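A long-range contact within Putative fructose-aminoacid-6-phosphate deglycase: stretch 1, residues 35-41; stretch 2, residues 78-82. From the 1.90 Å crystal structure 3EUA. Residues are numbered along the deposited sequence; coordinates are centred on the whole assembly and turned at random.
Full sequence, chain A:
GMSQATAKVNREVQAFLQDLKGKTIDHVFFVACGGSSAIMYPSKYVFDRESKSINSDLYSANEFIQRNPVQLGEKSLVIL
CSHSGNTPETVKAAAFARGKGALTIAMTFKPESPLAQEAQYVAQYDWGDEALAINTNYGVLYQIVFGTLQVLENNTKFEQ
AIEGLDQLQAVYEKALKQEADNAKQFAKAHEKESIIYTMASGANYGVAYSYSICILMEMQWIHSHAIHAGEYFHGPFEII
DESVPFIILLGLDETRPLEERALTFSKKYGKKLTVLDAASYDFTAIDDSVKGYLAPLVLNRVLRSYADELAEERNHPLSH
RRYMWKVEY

Stretch 1, residues 35-41: GSSAIMY
Stretch 2, residues 78-82: VILCS

A short helical segment packs against a β-strand here with no hydrogen bond between them, so the contact rests on shape and apolar chemistry. Residues 78-82 are extended, with phi/psi running from -119/123 at Val78 through -107/120, -118/156 and -147/138 to -156/125 at Ser82. Stretch 1 is helical from Gly35 (-56/-38) through Ser36 (-71/-26), Ser37 (-77/-42) and Ala38 (-57/-37). Ile39 N donates to Gly35 O at 3.2 Å, closing one helical turn. A type I β turn from Ala38 to Tyr41 follows, with Ile39 at -66/-13 and Met40 at -90/-8; Met40 N bonds to Ser37 O at 2.9 Å and Tyr41 N to Ala38 O at 3.2 Å. The nearest CA pair across the contact is Ser36 CA and Cys81 CA, 5.8 Å apart. From Ser36 to Met40 the chain runs roughly against the strand.

The strand's alternation decides which residues take part. Ile79 and Cys81 direct their CA-to-CB bonds toward stretch 1, whereas Leu80 and Ser82 direct theirs away. On the helical side Ser36, Ile39 and Met40 point toward the strand, and Ser37 points away.

Cys81 has the most surface covered, with Met40 close behind. Met40, a selenomethionine, is reached out in an m, t, t conformation (chi1 -73°, chi2 169°, chi3 -168°), an almost straight chain that carries its methyl to the strand between Ile79 and Cys81. Its CE lies 3.4 Å from Cys81 CB, a tight apolar contact, 3.8 Å from Ile79 O and 4.4 Å from Ile79 CG2. A long, unbranched and flexible side chain suits this place because it spans the gap between the backbones and ends in an apolar methyl. Ile79 (m, t; chi1 -62°, chi2 173°) contributes its branched methyl to the same patch.

Cys81 is a small residue, and its polarizable sulfur packs well against hydrocarbon. With chi1 t (-177°), it places SG 4.2 Å from CD1 of Ile39, whose p, t conformation (chi1 76°, chi2 164°) brings that methyl to the sulfur.

Ser36, with chi1 m (-72°), fills the place beside Cys81. Its CB is 3.5 Å from Cys81 O, and its OG is 3.8 Å from Cys81 SG and 4.1 Å from Ser82 CA. Serine is compact, and here Ser36 meets the strand through its CB and OG without a hydrogen bond across the contact. Cys81 O is buried without a polar partner, a cost set against the apolar packing. In all, 231 Å² is buried, counting both sides.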

# COMPACT_ATOMS: atom_id res chain seq x y z
N GLY A 35 -1.01 -4.96 12.30
CA GLY A 35 0.35 -4.88 12.81
C GLY A 35 1.24 -5.99 12.31
O GLY A 35 2.46 -5.78 12.04
N SER A 36 0.68 -7.18 12.22
CA SER A 36 1.46 -8.34 11.72
C SER A 36 1.76 -8.26 10.25
O SER A 36 2.70 -8.90 9.82
CB SER A 36 0.79 -9.67 12.04
OG SER A 36 0.92 -9.89 13.43
N SER A 37 0.93 -7.55 9.49
CA SER A 37 1.18 -7.32 8.07
C SER A 37 2.25 -6.25 7.98
O SER A 37 3.19 -6.37 7.19
CB SER A 37 -0.06 -6.86 7.34
OG SER A 37 0.18 -6.60 5.96
N ALA A 38 2.13 -5.21 8.82
CA ALA A 38 3.10 -4.09 8.77
C ALA A 38 4.54 -4.54 8.98
O ALA A 38 5.45 -4.00 8.36
CB ALA A 38 2.75 -3.04 9.79
N ILE A 39 4.77 -5.53 9.84
CA ILE A 39 6.14 -5.99 10.09
C ILE A 39 6.77 -6.64 8.86
O ILE A 39 7.96 -6.87 8.84
CB ILE A 39 6.29 -6.97 11.28
CG1 ILE A 39 5.80 -8.40 10.95
CG2 ILE A 39 5.65 -6.38 12.57
CD1 ILE A 39 6.31 -9.43 11.99
N MSE A 40 5.96 -6.96 7.85
CA MSE A 40 6.48 -7.59 6.64
C MSE A 40 6.93 -6.65 5.52
O MSE A 40 7.51 -7.11 4.52
CB MSE A 40 5.45 -8.56 6.08
CG MSE A 40 5.33 -9.84 6.92
SE MSE A 40 3.82 -10.90 6.44
CE MSE A 40 3.93 -12.04 7.97
N TYR A 41 6.66 -5.36 5.68
CA TYR A 41 7.00 -4.40 4.65
C TYR A 41 8.50 -4.38 4.38
O TYR A 41 8.92 -4.33 3.22
CB TYR A 41 6.45 -3.00 4.95
CG TYR A 41 4.96 -2.86 4.71
CD1 TYR A 41 4.03 -3.70 5.31
CD2 TYR A 41 4.47 -1.82 3.97
CE1 TYR A 41 2.67 -3.53 5.11
CE2 TYR A 41 3.10 -1.63 3.79
CZ TYR A 41 2.21 -2.49 4.35
OH TYR A 41 0.86 -2.32 4.17
N VAL A 78 4.38 -19.12 1.32
CA VAL A 78 3.52 -18.13 1.96
C VAL A 78 3.99 -17.99 3.41
O VAL A 78 4.08 -18.97 4.13
CB VAL A 78 2.04 -18.50 1.83
CG1 VAL A 78 1.15 -17.46 2.50
CG2 VAL A 78 1.65 -18.62 0.34
N ILE A 79 4.34 -16.78 3.80
CA ILE A 79 4.82 -16.51 5.13
C ILE A 79 3.69 -15.76 5.84
O ILE A 79 3.27 -14.69 5.36
CB ILE A 79 6.08 -15.63 5.13
CG1 ILE A 79 7.24 -16.32 4.41
CG2 ILE A 79 6.50 -15.29 6.58
CD1 ILE A 79 8.45 -15.47 4.22
N LEU A 80 3.20 -16.34 6.94
CA LEU A 80 2.11 -15.75 7.71
C LEU A 80 2.54 -15.40 9.13
O LEU A 80 3.50 -15.96 9.67
CB LEU A 80 0.88 -16.67 7.72
CG LEU A 80 0.42 -17.17 6.35
CD1 LEU A 80 0.85 -18.65 6.10
CD2 LEU A 80 -1.06 -17.02 6.23
N CYS A 81 1.83 -14.46 9.73
CA CYS A 81 2.12 -14.06 11.09
C CYS A 81 0.85 -13.65 11.83
O CYS A 81 -0.00 -12.96 11.26
CB CYS A 81 3.12 -12.92 11.11
SG CYS A 81 3.58 -12.47 12.79
N SER A 82 0.75 -14.09 13.07
CA SER A 82 -0.34 -13.75 13.98
C SER A 82 0.20 -13.93 15.37
O SER A 82 0.62 -15.03 15.73
CB SER A 82 -1.55 -14.67 13.82
OG SER A 82 -2.54 -14.37 14.81